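Local coordinates for protein probable chaperone (Pseudomonas aeruginosa, PDB 4JMF) that binds the type III secretion effector toxin Exoenzyme T as its chaperone, probably holding it in a state ready for export, at residues V32-C37 and L108-E113; E41-L47 and R90-L96. All blocks are in the same frame, centred on the assembly; numbering follows the deposited sequence.

Interaction 1: V32-C37 and L108-E113; sequences VGPHLC and LVAAAE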
# COMPACT_ATOMS: atom_id res chain seq x y z
N VAL B 32 19.28 -6.19 6.57
CA VAL B 32 18.82 -7.54 6.26
C VAL B 32 19.58 -7.99 5.02
O VAL B 32 19.23 -7.62 3.90
CB VAL B 32 17.30 -7.59 6.02
CG1 VAL B 32 16.87 -9.00 5.66
CG2 VAL B 32 16.55 -7.12 7.26
N GLY B 33 20.63 -8.78 5.22
CA GLY B 33 21.53 -9.08 4.13
C GLY B 33 22.05 -7.77 3.58
O GLY B 33 22.42 -6.87 4.33
N PRO B 34 22.02 -7.63 2.25
CA PRO B 34 22.54 -6.39 1.65
C PRO B 34 21.56 -5.22 1.73
O PRO B 34 21.89 -4.09 1.31
CB PRO B 34 22.81 -6.80 0.21
CG PRO B 34 21.87 -7.94 -0.06
CD PRO B 34 21.60 -8.62 1.25
N HIS B 35 20.37 -5.45 2.28
CA HIS B 35 19.34 -4.42 2.32
C HIS B 35 19.24 -3.65 3.64
O HIS B 35 18.94 -4.24 4.69
CB HIS B 35 18.00 -5.06 1.98
CG HIS B 35 18.04 -5.89 0.74
ND1 HIS B 35 18.21 -5.34 -0.52
CD2 HIS B 35 17.95 -7.23 0.56
CE1 HIS B 35 18.22 -6.31 -1.42
NE2 HIS B 35 18.07 -7.47 -0.79
N LEU B 36 19.47 -2.35 3.58
CA LEU B 36 19.24 -1.48 4.74
C LEU B 36 17.77 -1.05 4.71
O LEU B 36 17.33 -0.40 3.76
CB LEU B 36 20.17 -0.27 4.70
CG LEU B 36 20.07 0.77 5.83
CD1 LEU B 36 20.49 0.17 7.17
CD2 LEU B 36 20.88 2.00 5.52
N CYS B 37 17.02 -1.45 5.75
CA CYS B 37 15.59 -1.17 5.84
C CYS B 37 15.28 -0.27 7.03
O CYS B 37 15.91 -0.39 8.09
CB CYS B 37 14.81 -2.47 5.99
SG CYS B 37 15.16 -3.69 4.71
N LEU B 108 8.82 -6.86 1.84
CA LEU B 108 9.66 -5.73 1.44
C LEU B 108 10.99 -6.26 0.92
O LEU B 108 11.40 -5.94 -0.20
CB LEU B 108 9.91 -4.79 2.62
CG LEU B 108 10.79 -3.58 2.28
CD1 LEU B 108 10.14 -2.71 1.20
CD2 LEU B 108 11.11 -2.75 3.53
N VAL B 109 11.66 -7.07 1.74
CA VAL B 109 12.96 -7.61 1.36
C VAL B 109 12.89 -8.52 0.12
O VAL B 109 13.79 -8.49 -0.72
CB VAL B 109 13.64 -8.32 2.55
CG1 VAL B 109 14.93 -8.96 2.11
CG2 VAL B 109 13.93 -7.29 3.63
N ALA B 110 11.81 -9.28 -0.01
CA ALA B 110 11.65 -10.14 -1.18
C ALA B 110 11.67 -9.34 -2.47
O ALA B 110 12.26 -9.76 -3.47
CB ALA B 110 10.38 -10.99 -1.08
N ALA B 111 11.05 -8.16 -2.47
CA ALA B 111 11.04 -7.37 -3.70
C ALA B 111 12.38 -6.71 -3.92
O ALA B 111 12.83 -6.56 -5.05
CB ALA B 111 9.95 -6.34 -3.67
N ALA B 112 13.03 -6.32 -2.83
CA ALA B 112 14.35 -5.69 -2.94
C ALA B 112 15.35 -6.68 -3.53
O ALA B 112 16.25 -6.28 -4.28
CB ALA B 112 14.82 -5.19 -1.58
N GLU B 113 15.20 -7.96 -3.17
CA GLU B 113 16.09 -9.03 -3.65
C GLU B 113 15.93 -9.21 -5.16
O GLU B 113 16.91 -9.34 -5.90
CB GLU B 113 15.75 -10.35 -2.96
CG GLU B 113 16.50 -10.60 -1.67
CD GLU B 113 17.98 -10.84 -1.91
OE1 GLU B 113 18.32 -11.96 -2.35
OE2 GLU B 113 18.79 -9.92 -1.65
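A β-hairpin packs here against the last turns of the C-terminal helix 98-114, a largely buried helix-on-sheet contact with one polar bond at its edge. Strands 28-32 and 35-41 are joined by a type II' turn from Val32 to His35, closed by two backbone bonds, Val32 N to His35 O at 2.7 Å and His35 N to Val32 O at 2.9 Å. Gly33 sits at the second position of that turn; a CB there would run into the ring of Pro34. His35 is the main link to the helix. Its NE2 donates to Glu113 OE2 at 2.7 Å, the carboxylate lying near the ring plane, while the methyl of Ala112 covers one ring face in a CH-pi contact, CB 3.8 Å from the centroid. Val109, one turn before Glu113, fills the space towards the strands: its CG1 is 3.8 Å from His35 CD2, and its CG2 is 4.0 Å from both Val32 CG1 and Cys37 SG. Leu108 CD2 closes the apolar patch at 4.3 Å from Cys37 SG. Val32 also pairs in an antiparallel ladder with a strand of the Exoenzyme T chain, whose apolar side chains pack on Val32, Leu36 and Val109. The arrangement fits the α+β fold of class I type III secretion chaperones of the CesT family, with a helix laid on an antiparallel sheet that the bound effector extends.

Interaction 2: E41-L47 and R90-L96; sequences EHPTDHL and RQPLQLL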
# COMPACT_ATOMS: atom_id res chain seq x y z
N GLU B 41 6.71 4.99 12.46
CA GLU B 41 5.27 5.17 12.56
C GLU B 41 4.85 6.29 11.61
O GLU B 41 5.20 7.45 11.83
CB GLU B 41 4.85 5.52 13.98
CG GLU B 41 3.34 5.56 14.11
CD GLU B 41 2.87 5.93 15.50
OE1 GLU B 41 3.68 6.40 16.33
OE2 GLU B 41 1.66 5.75 15.77
N HIS B 42 4.08 5.97 10.58
CA HIS B 42 3.78 6.97 9.56
C HIS B 42 2.64 6.52 8.68
O HIS B 42 2.79 5.55 7.94
CB HIS B 42 5.02 7.23 8.69
CG HIS B 42 4.89 8.42 7.79
ND1 HIS B 42 4.39 8.33 6.51
CD2 HIS B 42 5.21 9.72 7.98
CE1 HIS B 42 4.41 9.53 5.94
NE2 HIS B 42 4.90 10.39 6.81
N PRO B 43 1.48 7.17 8.78
CA PRO B 43 1.15 8.20 9.78
C PRO B 43 0.90 7.51 11.10
O PRO B 43 1.20 6.31 11.23
CB PRO B 43 -0.17 8.79 9.27
CG PRO B 43 -0.81 7.63 8.52
CD PRO B 43 0.33 6.86 7.91
N THR B 44 0.37 8.25 12.06
CA THR B 44 0.01 7.70 13.35
C THR B 44 -0.78 6.39 13.18
O THR B 44 -1.63 6.28 12.29
CB THR B 44 -0.80 8.73 14.15
OG1 THR B 44 0.01 9.90 14.26
CG2 THR B 44 -1.12 8.22 15.56
N ASP B 45 -0.43 5.40 14.01
CA ASP B 45 -1.08 4.08 14.02
C ASP B 45 -0.83 3.22 12.79
O ASP B 45 -1.48 2.18 12.63
CB ASP B 45 -2.58 4.20 14.30
CG ASP B 45 -2.86 4.74 15.69
OD1 ASP B 45 -2.20 4.29 16.66
OD2 ASP B 45 -3.72 5.64 15.81
N HIS B 46 0.11 3.62 11.94
CA HIS B 46 0.56 2.74 10.85
C HIS B 46 2.07 2.53 10.91
O HIS B 46 2.81 3.39 11.39
CB HIS B 46 0.19 3.30 9.47
CG HIS B 46 -1.28 3.42 9.23
ND1 HIS B 46 -2.06 4.33 9.91
CD2 HIS B 46 -2.10 2.77 8.38
CE1 HIS B 46 -3.31 4.23 9.49
NE2 HIS B 46 -3.36 3.28 8.57
N LEU B 47 2.52 1.37 10.44
CA LEU B 47 3.95 1.08 10.42
C LEU B 47 4.44 1.11 8.98
O LEU B 47 3.98 0.32 8.15
CB LEU B 47 4.23 -0.31 11.01
CG LEU B 47 5.65 -0.86 10.81
CD1 LEU B 47 6.68 0.03 11.47
CD2 LEU B 47 5.75 -2.24 11.40
N ARG B 90 3.26 -0.57 3.99
CA ARG B 90 2.69 -0.00 5.21
C ARG B 90 1.55 -0.86 5.73
O ARG B 90 0.76 -1.39 4.94
CB ARG B 90 2.19 1.42 4.97
CG ARG B 90 1.50 2.03 6.18
CD ARG B 90 1.58 3.53 6.17
NE ARG B 90 1.02 4.03 4.95
CZ ARG B 90 1.33 5.17 4.36
NH1 ARG B 90 2.24 6.02 4.87
NH2 ARG B 90 0.71 5.45 3.24
N GLN B 91 1.47 -1.00 7.05
CA GLN B 91 0.39 -1.75 7.66
C GLN B 91 -0.13 -1.00 8.86
O GLN B 91 0.63 -0.30 9.53
CB GLN B 91 0.87 -3.15 8.07
CG GLN B 91 1.15 -4.09 6.90
CD GLN B 91 -0.12 -4.71 6.32
OE1 GLN B 91 -0.55 -5.79 6.74
NE2 GLN B 91 -0.71 -4.03 5.34
N PRO B 92 -1.43 -1.13 9.14
CA PRO B 92 -1.98 -0.49 10.34
C PRO B 92 -1.56 -1.30 11.55
O PRO B 92 -1.55 -2.53 11.47
CB PRO B 92 -3.50 -0.62 10.14
CG PRO B 92 -3.70 -1.14 8.73
CD PRO B 92 -2.45 -1.89 8.40
N LEU B 93 -1.19 -0.65 12.64
CA LEU B 93 -0.76 -1.38 13.84
C LEU B 93 -1.82 -2.38 14.34
O LEU B 93 -1.48 -3.41 14.92
CB LEU B 93 -0.36 -0.41 14.95
CG LEU B 93 0.85 0.49 14.66
CD1 LEU B 93 1.08 1.48 15.81
CD2 LEU B 93 2.11 -0.33 14.41
N GLN B 94 -3.10 -2.08 14.10
CA GLN B 94 -4.21 -2.96 14.51
C GLN B 94 -4.15 -4.36 13.91
O GLN B 94 -4.77 -5.28 14.44
CB GLN B 94 -5.56 -2.34 14.13
CG GLN B 94 -6.04 -1.24 15.04
CD GLN B 94 -4.99 -0.16 15.25
OE1 GLN B 94 -4.52 0.48 14.28
NE2 GLN B 94 -4.60 0.04 16.51
N LEU B 95 -3.45 -4.51 12.79
CA LEU B 95 -3.39 -5.79 12.08
C LEU B 95 -2.06 -6.52 12.30
O LEU B 95 -1.87 -7.63 11.81
CB LEU B 95 -3.58 -5.58 10.58
CG LEU B 95 -4.96 -5.20 10.04
CD1 LEU B 95 -4.99 -5.35 8.51
CD2 LEU B 95 -6.02 -6.06 10.70
N LEU B 96 -1.14 -5.89 13.02
CA LEU B 96 0.22 -6.42 13.07
C LEU B 96 0.50 -7.19 14.35
O LEU B 96 1.00 -6.63 15.34
CB LEU B 96 1.26 -5.31 12.88
CG LEU B 96 1.35 -4.67 11.49
CD1 LEU B 96 2.11 -3.37 11.57
CD2 LEU B 96 2.05 -5.61 10.51
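Two antiparallel strands meet at their ends, and four hydrogen bonds cross between them, three backbone to backbone. Leu47 and Gln91 form the hydrogen-bonded pair, with Leu47 N to Gln91 O at 2.7 Å and Gln91 N to Leu47 O at 3.0 Å; His46 and Pro92 follow as a non-hydrogen-bonded pair, where proline's missing NH costs nothing. Beyond it Leu93 N, starting the 3-10 turn 93-95, donates to Asp45 O at 2.8 Å. The type II turn from cis-Pro43 to His46 has its own bonds: His46 N to Pro43 O at 3.0 Å, His46 ND1 to Thr44 O at 3.1 Å, and Asp45 N to Glu41 OE2 at 2.8 Å, while His42 N to His46 O at 3.0 Å closes the hairpin. Arg90 reaches across strand 46-53, past His46, and its NH1 gives a 3.2 Å bond to His42 O and another to Ser68 O of the second subunit. Gln91 NE2 bonds Arg90 O at 3.0 Å, and its OE1 accepts from Gln100 NE2. Asn2 ND2 serves Glu41 OE2 and Asp45 OD1, and Gln104 NE2 donates to Leu47 O. On its face of the sheet Leu47 CB lies 4.0 Å from Leu93 CD2 and 3.8 Å from Leu96 CD1. Helix 98-114 meets Leu47 and Leu96 through Ile101, helix 3-15 reaches Leu47 and Leu93 through Tyr5, and the His46 and Pro92 face turns to the second subunit.

How the interactions relate
Both interactions hold the same antiparallel sheet, about 20 Å apart between centres and on opposite sides of the chain's centre. Strand 35-41 links them, starting in interaction 1 and leading into the turn of interaction 2; strand 85-92 ends in interaction 2 and runs on to helix 98-114, whose last turns make interaction 1. The first is the more buried, a helix-to-sheet contact built from apolar side chains with a single His-carboxylate bond. The second is strand-to-strand, partly buried, carried chiefly by backbone hydrogen bonds. Their outside partners differ: Exoenzyme T extends the sheet at 32-37, whereas one face of 41-47 and 90-96 meets the second subunit and the other packs on helices 3-15 and 98-114.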